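Local coordinates for protein O-ureido-L-serine synthase (PDB 3X44) that catalyses the pyridoxal-phosphate-dependent addition of hydroxyurea to O-acetyl-L-serine, yielding O-ureido-L-serine on the way to the antibiotic D-cycloserine, at residues Ala91-Thr96 with Glu100-Ile105; Val199-Ser204 with Ala266-Ala271; Gln218-Ala223 with Leu298-Phe303. The protein carries 1 engineered substitution. One frame throughout, in Å; residues are numbered along the deposited sequence.

Contact 1 (Ala91-Thr96 with Glu100-Ile105)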
ATOM      1  N   ALA A  91      11.631  -0.321  32.135  1.00 21.41           N
ATOM      2  CA  ALA A  91      10.805   0.880  32.132  1.00 21.23           C
ATOM      3  C   ALA A  91      10.747   1.532  33.511  1.00 21.72           C
ATOM      4  O   ALA A  91      10.633   0.848  34.524  1.00 21.20           O
ATOM      5  CB  ALA A  91       9.397   0.541  31.663  1.00 20.74           C
ATOM      6  N   VAL A  92      10.846   2.859  33.529  1.00 21.49           N
ATOM      7  CA  VAL A  92      10.772   3.649  34.753  1.00 20.88           C
ATOM      8  C   VAL A  92       9.474   4.421  34.567  1.00 20.38           C
ATOM      9  O   VAL A  92       9.423   5.361  33.784  1.00 20.56           O
ATOM     10  CB  VAL A  92      11.943   4.645  34.856  1.00 19.02           C
ATOM     11  CG1 VAL A  92      11.669   5.654  35.961  1.00 18.73           C
ATOM     12  CG2 VAL A  92      13.238   3.895  35.129  1.00 18.62           C
ATOM     13  N   MET A  93       8.429   4.025  35.285  1.00 17.87           N
ATOM     14  CA  MET A  93       7.125   4.655  35.117  1.00 16.76           C
ATOM     15  C   MET A  93       6.408   5.075  36.394  1.00 13.98           C
ATOM     16  O   MET A  93       6.462   4.382  37.405  1.00 13.89           O
ATOM     17  CB  MET A  93       6.229   3.700  34.320  1.00 16.19           C
ATOM     18  CG  MET A  93       4.891   4.270  33.909  1.00 19.53           C
ATOM     19  SD  MET A  93       4.091   3.176  32.718  1.00 18.35           S
ATOM     20  CE  MET A  93       4.064   1.611  33.626  1.00 19.09           C
ATOM     21  N   GLY A  94       5.733   6.219  36.335  1.00 16.53           N
ATOM     22  CA  GLY A  94       4.993   6.701  37.489  1.00 15.71           C
ATOM     23  C   GLY A  94       3.981   5.646  37.884  1.00 18.49           C
ATOM     24  O   GLY A  94       3.431   4.967  37.018  1.00 18.30           O
ATOM     25  N   ASP A  95       3.717   5.512  39.182  1.00 18.96           N
ATOM     26  CA  ASP A  95       2.783   4.495  39.656  1.00 19.51           C
ATOM     27  C   ASP A  95       1.311   4.780  39.380  1.00 23.22           C
ATOM     28  O   ASP A  95       0.463   3.920  39.632  1.00 18.71           O
ATOM     29  CB  ASP A  95       2.961   4.283  41.155  1.00 22.19           C
ATOM     30  CG  ASP A  95       2.694   5.545  41.958  1.00 21.54           C
ATOM     31  OD1 ASP A  95       2.294   6.577  41.369  1.00 22.56           O
ATOM     32  OD2 ASP A  95       2.889   5.500  43.186  1.00 22.17           O
ATOM     33  N   THR A  96       1.006   5.971  38.868  1.00 22.38           N
ATOM     34  CA  THR A  96      -0.379   6.336  38.594  1.00 25.34           C
ATOM     35  C   THR A  96      -0.865   6.065  37.172  1.00 24.32           C
ATOM     36  O   THR A  96      -2.064   6.150  36.905  1.00 21.63           O
ATOM     37  CB  THR A  96      -0.639   7.819  38.933  1.00 26.21           C
ATOM     38  OG1 THR A  96       0.403   8.632  38.386  1.00 32.08           O
ATOM     39  CG2 THR A  96      -0.685   8.011  40.449  1.00 27.06           C
ATOM     40  N   GLU A 100      -2.691  -1.298  32.509  1.00 19.54           N
ATOM     41  CA  GLU A 100      -2.568  -1.912  31.190  1.00 19.37           C
ATOM     42  C   GLU A 100      -1.149  -1.668  30.670  1.00 19.01           C
ATOM     43  O   GLU A 100      -0.554  -2.526  30.015  1.00 18.44           O
ATOM     44  CB  GLU A 100      -3.588  -1.307  30.214  1.00 19.84           C
ATOM     45  CG  GLU A 100      -5.021  -1.821  30.404  1.00 20.73           C
ATOM     46  CD  GLU A 100      -5.867  -0.877  31.252  1.00 21.15           C
ATOM     47  OE1 GLU A 100      -5.280  -0.102  32.034  1.00 18.13           O
ATOM     48  OE2 GLU A 100      -7.115  -0.911  31.143  1.00 19.77           O
ATOM     49  N   ARG A 101      -0.621  -0.484  30.966  1.00 17.37           N
ATOM     50  CA  ARG A 101       0.732  -0.121  30.559  1.00 16.74           C
ATOM     51  C   ARG A 101       1.738  -1.044  31.248  1.00 17.21           C
ATOM     52  O   ARG A 101       2.671  -1.539  30.614  1.00 19.73           O
ATOM     53  CB  ARG A 101       1.028   1.327  30.942  1.00 16.43           C
ATOM     54  CG  ARG A 101       0.431   2.367  30.014  1.00 14.05           C
ATOM     55  CD  ARG A 101       0.223   3.686  30.752  1.00 13.61           C
ATOM     56  NE  ARG A 101       0.149   4.803  29.817  1.00 15.61           N
ATOM     57  CZ  ARG A 101      -0.945   5.134  29.139  1.00 18.70           C
ATOM     58  NH1 ARG A 101      -2.063   4.432  29.295  1.00 20.20           N
ATOM     59  NH2 ARG A 101      -0.914   6.147  28.286  1.00 21.15           N
ATOM     60  N   ARG A 102       1.560  -1.270  32.547  1.00 16.40           N
ATOM     61  CA  ARG A 102       2.468  -2.155  33.275  1.00 19.86           C
ATOM     62  C   ARG A 102       2.430  -3.568  32.683  1.00 18.79           C
ATOM     63  O   ARG A 102       3.465  -4.210  32.492  1.00 19.01           O
ATOM     64  CB  ARG A 102       2.081  -2.254  34.753  1.00 20.18           C
ATOM     65  CG  ARG A 102       2.259  -0.985  35.576  1.00 18.30           C
ATOM     66  CD  ARG A 102       1.705  -1.233  36.969  1.00 19.88           C
ATOM     67  NE  ARG A 102       1.475  -0.002  37.713  1.00 20.00           N
ATOM     68  CZ  ARG A 102       1.343   0.058  39.034  1.00 20.20           C
ATOM     69  NH1 ARG A 102       1.137   1.226  39.626  1.00 20.31           N
ATOM     70  NH2 ARG A 102       1.418  -1.046  39.763  1.00 20.64           N
ATOM     71  N   LYS A 103       1.229  -4.048  32.397  1.00 18.43           N
ATOM     72  CA  LYS A 103       1.072  -5.390  31.868  1.00 17.47           C
ATOM     73  C   LYS A 103       1.622  -5.533  30.462  1.00 20.31           C
ATOM     74  O   LYS A 103       2.213  -6.563  30.123  1.00 22.92           O
ATOM     75  CB  LYS A 103      -0.404  -5.794  31.894  1.00 21.54           C
ATOM     76  CG  LYS A 103      -0.890  -6.224  33.270  1.00 24.40           C
ATOM     77  CD  LYS A 103      -2.347  -6.653  33.236  1.00 25.73           C
ATOM     78  CE  LYS A 103      -2.826  -7.078  34.615  1.00 26.37           C
ATOM     79  NZ  LYS A 103      -3.551  -8.371  34.551  1.00 26.61           N
ATOM     80  N   LEU A 104       1.441  -4.504  29.644  1.00 19.60           N
ATOM     81  CA  LEU A 104       1.926  -4.558  28.273  1.00 19.13           C
ATOM     82  C   LEU A 104       3.446  -4.591  28.253  1.00 19.08           C
ATOM     83  O   LEU A 104       4.052  -5.365  27.508  1.00 20.67           O
ATOM     84  CB  LEU A 104       1.396  -3.363  27.477  1.00 20.18           C
ATOM     85  CG  LEU A 104      -0.005  -3.571  26.883  1.00 23.75           C
ATOM     86  CD1 LEU A 104      -0.312  -2.476  25.871  1.00 26.39           C
ATOM     87  CD2 LEU A 104      -0.078  -4.930  26.213  1.00 24.03           C
ATOM     88  N   ILE A 105       4.062  -3.761  29.082  1.00 18.12           N
ATOM     89  CA  ILE A 105       5.512  -3.731  29.157  1.00 19.25           C
ATOM     90  C   ILE A 105       5.988  -5.129  29.558  1.00 20.42           C
ATOM     91  O   ILE A 105       6.920  -5.679  28.966  1.00 16.80           O
ATOM     92  CB  ILE A 105       5.992  -2.680  30.185  1.00 21.08           C
ATOM     93  CG1 ILE A 105       5.682  -1.275  29.650  1.00 19.03           C
ATOM     94  CG2 ILE A 105       7.497  -2.835  30.430  1.00 20.82           C
ATOM     95  CD1 ILE A 105       5.771  -0.157  30.672  1.00 17.77           C
TER
HETATM   96  O   HOH W   1       1.624   2.579  36.726  1.00 22.09           O

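Contact 2 (Val199-Ser204 with Ala266-Ala271)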
ATOM      1  N   VAL A 199      -1.546  23.731  15.707  1.00 17.90           N
ATOM      2  CA  VAL A 199      -2.187  23.889  17.006  1.00 15.59           C
ATOM      3  C   VAL A 199      -1.696  22.875  18.030  1.00 17.30           C
ATOM      4  O   VAL A 199      -1.905  21.674  17.871  1.00 17.53           O
ATOM      5  CB  VAL A 199      -3.726  23.739  16.863  1.00 15.49           C
ATOM      6  CG1 VAL A 199      -4.408  23.943  18.202  1.00 13.60           C
ATOM      7  CG2 VAL A 199      -4.247  24.737  15.831  1.00 15.02           C
ATOM      8  N   ALA A 200      -1.059  23.366  19.089  1.00 19.92           N
ATOM      9  CA  ALA A 200      -0.554  22.491  20.151  1.00 22.08           C
ATOM     10  C   ALA A 200      -1.332  22.748  21.432  1.00 22.90           C
ATOM     11  O   ALA A 200      -1.384  23.874  21.922  1.00 21.96           O
ATOM     12  CB  ALA A 200       0.942  22.740  20.389  1.00 22.47           C
ATOM     13  N   LEU A 201      -1.949  21.706  21.972  1.00 20.71           N
ATOM     14  CA  LEU A 201      -2.717  21.870  23.193  1.00 22.97           C
ATOM     15  C   LEU A 201      -2.001  21.275  24.395  1.00 21.07           C
ATOM     16  O   LEU A 201      -1.117  20.430  24.251  1.00 21.40           O
ATOM     17  CB  LEU A 201      -4.097  21.220  23.041  1.00 23.43           C
ATOM     18  CG  LEU A 201      -4.108  19.724  22.719  1.00 26.28           C
ATOM     19  CD1 LEU A 201      -4.218  18.922  24.007  1.00 27.91           C
ATOM     20  CD2 LEU A 201      -5.275  19.411  21.795  1.00 26.90           C
ATOM     21  N   GLU A 202      -2.381  21.743  25.578  1.00 19.36           N
ATOM     22  CA  GLU A 202      -1.833  21.248  26.828  1.00 21.13           C
ATOM     23  C   GLU A 202      -3.045  20.995  27.719  1.00 24.33           C
ATOM     24  O   GLU A 202      -4.119  21.553  27.481  1.00 21.99           O
ATOM     25  CB  GLU A 202      -0.940  22.298  27.497  1.00 20.96           C
ATOM     26  CG  GLU A 202      -0.031  23.067  26.569  1.00 18.20           C
ATOM     27  CD  GLU A 202       0.912  23.978  27.343  1.00 24.61           C
ATOM     28  OE1 GLU A 202       1.882  23.458  27.935  1.00 23.43           O
ATOM     29  OE2 GLU A 202       0.678  25.208  27.368  1.00 24.39           O
ATOM     30  N   PRO A 203      -2.901  20.133  28.736  1.00 23.71           N
ATOM     31  CA  PRO A 203      -4.052  19.883  29.610  1.00 24.74           C
ATOM     32  C   PRO A 203      -4.343  21.159  30.395  1.00 25.90           C
ATOM     33  O   PRO A 203      -3.417  21.892  30.756  1.00 28.34           O
ATOM     34  CB  PRO A 203      -3.589  18.738  30.520  1.00 23.50           C
ATOM     35  CG  PRO A 203      -2.352  18.166  29.848  1.00 25.78           C
ATOM     36  CD  PRO A 203      -1.727  19.330  29.120  1.00 25.30           C
ATOM     37  N   SER A 204      -5.622  21.431  30.642  1.00 25.38           N
ATOM     38  CA  SER A 204      -6.022  22.625  31.383  1.00 26.52           C
ATOM     39  C   SER A 204      -5.245  22.741  32.689  1.00 25.04           C
ATOM     40  O   SER A 204      -4.897  23.839  33.118  1.00 22.72           O
ATOM     41  CB  SER A 204      -7.516  22.578  31.718  1.00 26.95           C
ATOM     42  OG  SER A 204      -8.320  22.648  30.553  1.00 37.44           O
ATOM     43  N   ALA A 266      -6.043  11.348  22.605  1.00 17.53           N
ATOM     44  CA  ALA A 266      -6.700  11.309  21.308  1.00 20.77           C
ATOM     45  C   ALA A 266      -7.999  12.108  21.392  1.00 20.76           C
ATOM     46  O   ALA A 266      -8.303  12.919  20.511  1.00 22.44           O
ATOM     47  CB  ALA A 266      -6.985   9.869  20.902  1.00 22.17           C
ATOM     48  N   GLY A 267      -8.760  11.881  22.454  1.00 19.75           N
ATOM     49  CA  GLY A 267      -9.999  12.616  22.617  1.00 20.48           C
ATOM     50  C   GLY A 267      -9.716  14.100  22.774  1.00 20.84           C
ATOM     51  O   GLY A 267     -10.525  14.947  22.386  1.00 18.11           O
ATOM     52  N   ALA A 268      -8.554  14.417  23.338  1.00 18.92           N
ATOM     53  CA  ALA A 268      -8.174  15.810  23.553  1.00 19.68           C
ATOM     54  C   ALA A 268      -7.986  16.549  22.234  1.00 18.95           C
ATOM     55  O   ALA A 268      -8.597  17.594  22.017  1.00 19.48           O
ATOM     56  CB  ALA A 268      -6.888  15.885  24.388  1.00 18.57           C
ATOM     57  N   THR A 269      -7.146  16.001  21.356  1.00 19.64           N
ATOM     58  CA  THR A 269      -6.873  16.621  20.060  1.00 17.66           C
ATOM     59  C   THR A 269      -8.150  16.796  19.238  1.00 19.07           C
ATOM     60  O   THR A 269      -8.388  17.858  18.668  1.00 17.91           O
ATOM     61  CB  THR A 269      -5.851  15.800  19.239  1.00 16.06           C
ATOM     62  OG1 THR A 269      -6.362  14.482  19.017  1.00 17.74           O
ATOM     63  CG2 THR A 269      -4.526  15.701  19.984  1.00 20.07           C
ATOM     64  N   VAL A 270      -8.974  15.755  19.184  1.00 15.61           N
ATOM     65  CA  VAL A 270     -10.224  15.843  18.446  1.00 16.32           C
ATOM     66  C   VAL A 270     -11.108  16.946  19.026  1.00 16.39           C
ATOM     67  O   VAL A 270     -11.700  17.732  18.279  1.00 16.36           O
ATOM     68  CB  VAL A 270     -10.987  14.516  18.495  1.00 14.65           C
ATOM     69  CG1 VAL A 270     -12.377  14.682  17.865  1.00 13.00           C
ATOM     70  CG2 VAL A 270     -10.186  13.447  17.772  1.00 12.76           C
ATOM     71  N   ALA A 271     -11.196  16.987  20.358  1.00 16.97           N
ATOM     72  CA  ALA A 271     -11.994  17.983  21.070  1.00 18.00           C
ATOM     73  C   ALA A 271     -11.550  19.383  20.665  1.00 20.09           C
ATOM     74  O   ALA A 271     -12.366  20.243  20.328  1.00 17.38           O
ATOM     75  CB  ALA A 271     -11.836  17.800  22.582  1.00 22.15           C
TER

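Contact 3 (Gln218-Ala223 with Leu298-Phe303). With PUS ((E)-O-(carbamoylamino)-N-({3-hydroxy-2-methyl-5-[(phosphonooxy)methyl]pyridin-4-yl}methylidene)-L-serine), chain C.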
ATOM      1  N   GLN A 218      -4.932  13.611  34.156  1.00 16.88           N
ATOM      2  CA  GLN A 218      -5.440  12.372  33.588  1.00 20.25           C
ATOM      3  C   GLN A 218      -5.260  12.141  32.090  1.00 21.11           C
ATOM      4  O   GLN A 218      -5.690  11.110  31.572  1.00 19.67           O
ATOM      5  CB  GLN A 218      -6.913  12.227  33.955  1.00 22.00           C
ATOM      6  CG  GLN A 218      -7.148  12.369  35.445  1.00 26.59           C
ATOM      7  CD  GLN A 218      -8.456  11.769  35.892  1.00 28.15           C
ATOM      8  OE1 GLN A 218      -8.589  10.550  36.003  1.00 29.75           O
ATOM      9  NE2 GLN A 218      -9.436  12.626  36.154  1.00 30.82           N
ATOM     10  N   ILE A 219      -4.639  13.077  31.381  1.00 17.33           N
ATOM     11  CA  ILE A 219      -4.451  12.850  29.952  1.00 18.80           C
ATOM     12  C   ILE A 219      -3.102  12.173  29.740  1.00 18.50           C
ATOM     13  O   ILE A 219      -2.163  12.750  29.192  1.00 17.57           O
ATOM     14  CB  ILE A 219      -4.551  14.153  29.129  1.00 15.57           C
ATOM     15  CG1 ILE A 219      -5.807  14.929  29.528  1.00 20.19           C
ATOM     16  CG2 ILE A 219      -4.663  13.811  27.662  1.00 15.74           C
ATOM     17  CD1 ILE A 219      -5.996  16.241  28.786  1.00 22.06           C
ATOM     18  N   GLN A 220      -3.044  10.923  30.189  1.00 18.73           N
ATOM     19  CA  GLN A 220      -1.851  10.088  30.126  1.00 18.41           C
ATOM     20  C   GLN A 220      -1.054  10.218  28.838  1.00 20.20           C
ATOM     21  O   GLN A 220      -1.586  10.059  27.739  1.00 16.30           O
ATOM     22  CB  GLN A 220      -2.240   8.622  30.372  1.00 18.75           C
ATOM     23  CG  GLN A 220      -3.184   8.443  31.559  1.00 19.10           C
ATOM     24  CD  GLN A 220      -3.046   7.094  32.256  1.00 21.16           C
ATOM     25  OE1 GLN A 220      -2.073   6.369  32.055  1.00 19.52           O
ATOM     26  NE2 GLN A 220      -4.028   6.755  33.080  1.00 22.28           N
ATOM     27  N   GLY A 221       0.233  10.514  28.988  1.00 16.55           N
ATOM     28  CA  GLY A 221       1.091  10.645  27.830  1.00 16.12           C
ATOM     29  C   GLY A 221       1.494  12.082  27.563  1.00 18.32           C
ATOM     30  O   GLY A 221       2.531  12.339  26.954  1.00 18.16           O
ATOM     31  N   LEU A 222       0.680  13.022  28.029  1.00 17.62           N
ATOM     32  CA  LEU A 222       0.968  14.436  27.811  1.00 17.76           C
ATOM     33  C   LEU A 222       1.571  15.163  28.997  1.00 18.57           C
ATOM     34  O   LEU A 222       1.576  14.675  30.137  1.00 15.93           O
ATOM     35  CB  LEU A 222      -0.306  15.198  27.432  1.00 18.48           C
ATOM     36  CG  LEU A 222      -1.220  14.637  26.345  1.00 18.87           C
ATOM     37  CD1 LEU A 222      -2.387  15.588  26.131  1.00 19.57           C
ATOM     38  CD2 LEU A 222      -0.433  14.463  25.061  1.00 18.36           C
ATOM     39  N   ALA A 223       2.071  16.351  28.679  1.00 17.70           N
ATOM     40  CA  ALA A 223       2.627  17.298  29.622  1.00 19.41           C
ATOM     41  C   ALA A 223       3.527  16.849  30.764  1.00 18.05           C
ATOM     42  O   ALA A 223       3.071  16.673  31.897  1.00 18.35           O
ATOM     43  CB  ALA A 223       1.487  18.137  30.185  1.00 19.33           C
ATOM     44  N   LEU A 298      -8.955   0.832  29.805  1.00 21.16           N
ATOM     45  CA  LEU A 298     -10.111   0.167  30.384  1.00 22.17           C
ATOM     46  C   LEU A 298     -10.242   0.439  31.878  1.00 21.17           C
ATOM     47  O   LEU A 298     -11.350   0.526  32.402  1.00 21.32           O
ATOM     48  CB  LEU A 298     -10.018  -1.346  30.167  1.00 22.05           C
ATOM     49  CG  LEU A 298     -10.283  -1.930  28.779  1.00 26.06           C
ATOM     50  CD1 LEU A 298     -10.825  -3.338  28.941  1.00 23.63           C
ATOM     51  CD2 LEU A 298     -11.261  -1.070  28.015  1.00 26.41           C
ATOM     52  N   SER A 299      -9.102   0.563  32.551  1.00 18.30           N
ATOM     53  CA  SER A 299      -9.063   0.795  33.989  1.00 17.38           C
ATOM     54  C   SER A 299      -8.985   2.266  34.363  1.00 19.16           C
ATOM     55  O   SER A 299      -8.800   2.596  35.529  1.00 24.58           O
ATOM     56  CB  SER A 299      -7.854   0.084  34.594  1.00 19.32           C
ATOM     57  OG  SER A 299      -6.658   0.790  34.291  1.00 18.20           O
ATOM     58  N   THR A 300      -9.117   3.149  33.386  1.00 19.86           N
ATOM     59  CA  THR A 300      -9.036   4.578  33.656  1.00 21.44           C
ATOM     60  C   THR A 300     -10.417   5.218  33.728  1.00 21.34           C
ATOM     61  O   THR A 300     -11.429   4.554  33.506  1.00 19.24           O
ATOM     62  CB  THR A 300      -8.217   5.280  32.574  1.00 21.85           C
ATOM     63  OG1 THR A 300      -8.971   5.319  31.356  1.00 21.97           O
ATOM     64  CG2 THR A 300      -6.900   4.525  32.336  1.00 20.64           C
ATOM     65  N   PHE A 301     -10.457   6.512  34.023  1.00 21.69           N
ATOM     66  CA  PHE A 301     -11.733   7.198  34.137  1.00 21.56           C
ATOM     67  C   PHE A 301     -12.491   7.248  32.821  1.00 22.35           C
ATOM     68  O   PHE A 301     -13.609   7.756  32.755  1.00 20.83           O
ATOM     69  CB  PHE A 301     -11.540   8.601  34.730  1.00 23.35           C
ATOM     70  CG  PHE A 301     -11.013   9.624  33.766  1.00 23.87           C
ATOM     71  CD1 PHE A 301     -11.604  10.885  33.695  1.00 25.87           C
ATOM     72  CD2 PHE A 301      -9.892   9.368  32.988  1.00 21.69           C
ATOM     73  CE1 PHE A 301     -11.079  11.880  32.867  1.00 25.05           C
ATOM     74  CE2 PHE A 301      -9.358  10.353  32.156  1.00 26.76           C
ATOM     75  CZ  PHE A 301      -9.954  11.614  32.097  1.00 25.18           C
ATOM     76  N   LEU A 302     -11.880   6.701  31.775  1.00 20.54           N
ATOM     77  CA  LEU A 302     -12.525   6.664  30.478  1.00 20.24           C
ATOM     78  C   LEU A 302     -13.735   5.743  30.595  1.00 20.22           C
ATOM     79  O   LEU A 302     -14.722   5.879  29.863  1.00 17.62           O
ATOM     80  CB  LEU A 302     -11.562   6.117  29.422  1.00 21.47           C
ATOM     81  CG  LEU A 302     -12.203   5.796  28.076  1.00 20.26           C
ATOM     82  CD1 LEU A 302     -12.744   7.084  27.454  1.00 21.73           C
ATOM     83  CD2 LEU A 302     -11.174   5.144  27.165  1.00 17.51           C
ATOM     84  N   PHE A 303     -13.649   4.809  31.536  1.00 19.77           N
ATOM     85  CA  PHE A 303     -14.715   3.851  31.756  1.00 22.28           C
ATOM     86  C   PHE A 303     -15.451   4.028  33.085  1.00 23.42           C
ATOM     87  O   PHE A 303     -16.079   3.092  33.587  1.00 24.67           O
ATOM     88  CB  PHE A 303     -14.153   2.432  31.635  1.00 21.05           C
ATOM     89  CG  PHE A 303     -13.947   1.992  30.210  1.00 24.27           C
ATOM     90  CD1 PHE A 303     -12.823   2.402  29.496  1.00 23.32           C
ATOM     91  CD2 PHE A 303     -14.886   1.175  29.578  1.00 22.58           C
ATOM     92  CE1 PHE A 303     -12.633   2.007  28.175  1.00 22.88           C
ATOM     93  CE2 PHE A 303     -14.709   0.774  28.261  1.00 25.55           C
ATOM     94  CZ  PHE A 303     -13.581   1.190  27.553  1.00 24.59           C
TER
HETATM   95  N   PUS C 400       4.232   9.285  25.332  1.00 20.82           N
HETATM   96  CA  PUS C 400       5.677   9.214  25.791  1.00 22.23           C
HETATM   97  CB  PUS C 400       6.085  10.488  26.614  1.00 21.18           C
HETATM   98  OG  PUS C 400       5.203  10.625  27.818  1.00 24.28           O
HETATM   99  ND  PUS C 400       5.915  11.236  28.918  1.00 25.49           N
HETATM  100  CE  PUS C 400       5.433  12.367  29.479  1.00 24.50           C
HETATM  101  NZ2 PUS C 400       4.557  13.136  28.808  1.00 23.66           N
HETATM  102  OZ1 PUS C 400       5.785  12.687  30.570  1.00 25.91           O
HETATM  103  C   PUS C 400       5.857   7.955  26.666  1.00 22.51           C
HETATM  104  O   PUS C 400       5.077   7.050  26.561  1.00 22.53           O
HETATM  105  OT  PUS C 400       6.776   7.880  27.447  1.00 22.02           O
HETATM  106  C2  PUS C 400      -0.039   9.613  24.133  1.00 15.85           C
HETATM  107  C3  PUS C 400       1.382   9.378  24.452  1.00 15.79           C
HETATM  108  C4  PUS C 400       2.365  10.414  24.112  1.00 17.56           C
HETATM  109  C5  PUS C 400       1.902  11.634  23.441  1.00 19.05           C
HETATM  110  C6  PUS C 400       0.466  11.772  23.154  1.00 16.00           C
HETATM  111  C2A PUS C 400      -1.079   8.594  24.503  1.00 16.63           C
HETATM  112  C4A PUS C 400       3.799  10.313  24.582  1.00 19.39           C
HETATM  113  C5A PUS C 400       2.869  12.743  23.053  1.00 15.90           C
HETATM  114  N1  PUS C 400      -0.424  10.782  23.509  1.00 18.81           N
HETATM  115  O3  PUS C 400       1.770   8.205  24.988  1.00 17.29           O
HETATM  116  O1P PUS C 400       5.901  12.496  22.831  1.00 16.14           O
HETATM  117  O2P PUS C 400       5.568  12.856  20.519  1.00 15.48           O
HETATM  118  O3P PUS C 400       4.818  14.479  22.085  1.00 17.15           O
HETATM  119  O4P PUS C 400       3.684  12.340  21.901  1.00 16.71           O
HETATM  120  P   PUS C 400       4.997  13.047  21.840  1.00 17.48           P
HETATM  121  O   HOH W   2      -8.128   7.937  35.013  1.00 22.92           O

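Contact 1 (Ala91-Thr96 with Glu100-Ile105)
M93 meets the helix through its thioether: CG lies anti to the backbone N (chi1 -173°), carrying the chain straight out from strand 91-94, and a bend at chi3 (56°) lays the terminal methyl against helix 100-105. There CE rests 3.7 Å from R102 CG and 3.8 Å from I105 CD1, while the sulfur lies beside R101, SD to CB 4.0 Å. One turn of helix thus receives a single side chain by van der Waals contact alone. I105 also reaches A91, its CD1 3.8 Å from A91 CB, which closes the apolar patch at the start of the strand segment.

At the strand's end, from G94 to D95, the chemistry turns polar. R102 stretches along the gap, extended from CG to NE, and presents the edge of its guanidinium to the backbone. NH1 donates to D95 O at 2.8 Å, a weak bond because it is bent (129°); NE donates a hydrogen bond to a water at 2.8 Å, which donates in turn to G94 O. NH2 reaches E308 O of the second subunit, so this arginine links strand end and subunit interface.

The pair forms the first half of the beta-alpha-beta unit 88-94, 99-107, 111-115, with strand and helix running nearly antiparallel. Strand 111-115 pairs with 88-94 and touches M93 and R102, I76 of helix 73-85 touches I105, and R101 is hydrogen-bonded through NE to S71 O and through NH2 to Y297 OH.

Contact 2 (Val199-Ser204 with Ala266-Ala271)
L201 is the strand residue that makes this contact, its isobutyl group bridging from strand 197-203 to A268 and T269 of helix 264-278. CG sits between the backbone N and the carbonyl carbon (chi1 59°), and the two methyls divide the work between successive residues of the helix. CD2 lies against the helix backbone itself, 3.7 Å from T269 CA and 3.8 Å from A268 O, whereas CD1 faces the methyl of A268, with CB at 4.1 Å.

T269 meets the same leucine through its methyl branch, CG2 lying 4.2 Å from L201 CD2. Its hydroxyl OG1 is hydrogen-bonded to M289 O of strand 285-290, with A266 O also within reach, so the polar branch of this buried residue has partners while the apolar branch serves the packing. No hydrogen bond crosses between the segments.

This is helix-on-sheet packing within the pyridoxal-phosphate enzyme domain: helix 264-278 packs on the larger mixed sheet, through L201 of strand 197-203 and through T269 on A288 and L290 of strand 285-290. Strand 197-203 runs between strands 171-174 and 238-242; V240 on the latter also touches L201. Helix 244-257 adjoins the helix through A268, V270 and A271.

Contact 3 (Gln218-Ala223 with Leu298-Phe303)
Q218 OE1 accepts a hydrogen bond from a water at 2.8 Å, and that water accepts in turn from the backbone N of F301 at 2.9 Å. The same oxygen lies over one face of the F301 ring, 3.4 Å from CG and offset toward the rim. Amide and ring are stacked, their planes 25° apart, with NE2 above the CD1-CE1 side, 3.7 Å from CE1. Closer to the main chain, Q218 CB covers the other end of the ring, 3.6 Å from CZ. A water bridge and a stack thus join the two residues.

Q220 adds a lighter touch, its NE2 3.7 Å from T300 CG2, while its OE1 is bonded to S98 N. The residue opens the middle of a type II turn from I219 to L222, whose glycine, G221, offers its carbonyl to the bound O-ureido-L-serine aldimine: PUS NZ2 donates to G221 O at 2.9 Å (138°). L222 CD2 packs against the pyridine ring.

Q218 and Q220 of this loop meet 298-303, while G221 and L222 meet the ligand. Stacking and a water bridge, with no direct hydrogen bond, join the segments; the turn spends its G221 carbonyl on the carbamoyl group, consistent with a part in recognising the hydroxyurea-derived end of the product.

Overall arrangement
Taken together, the three contacts show chemistry following place. Contacts 1 and 2 are buried and each lays a helix on a strand, but in different sheets: contact 1 in the four-stranded parallel sheet, contact 2 in the larger mixed one, with centres 23 Å apart. Contact 2 is packing by a leucine, with no hydrogen bond between its segments; contact 1 adds an arginine and a water where its strand ends. Contact 3, a surface contact of two loops, relies on an amide stack and a water instead. It also touches both others: E100 OE1 meets S299 OG at 2.8 Å, probably a hydrogen bond, and P203 packs on I219 and A223. Contacts 1 and 3 both reach the second subunit.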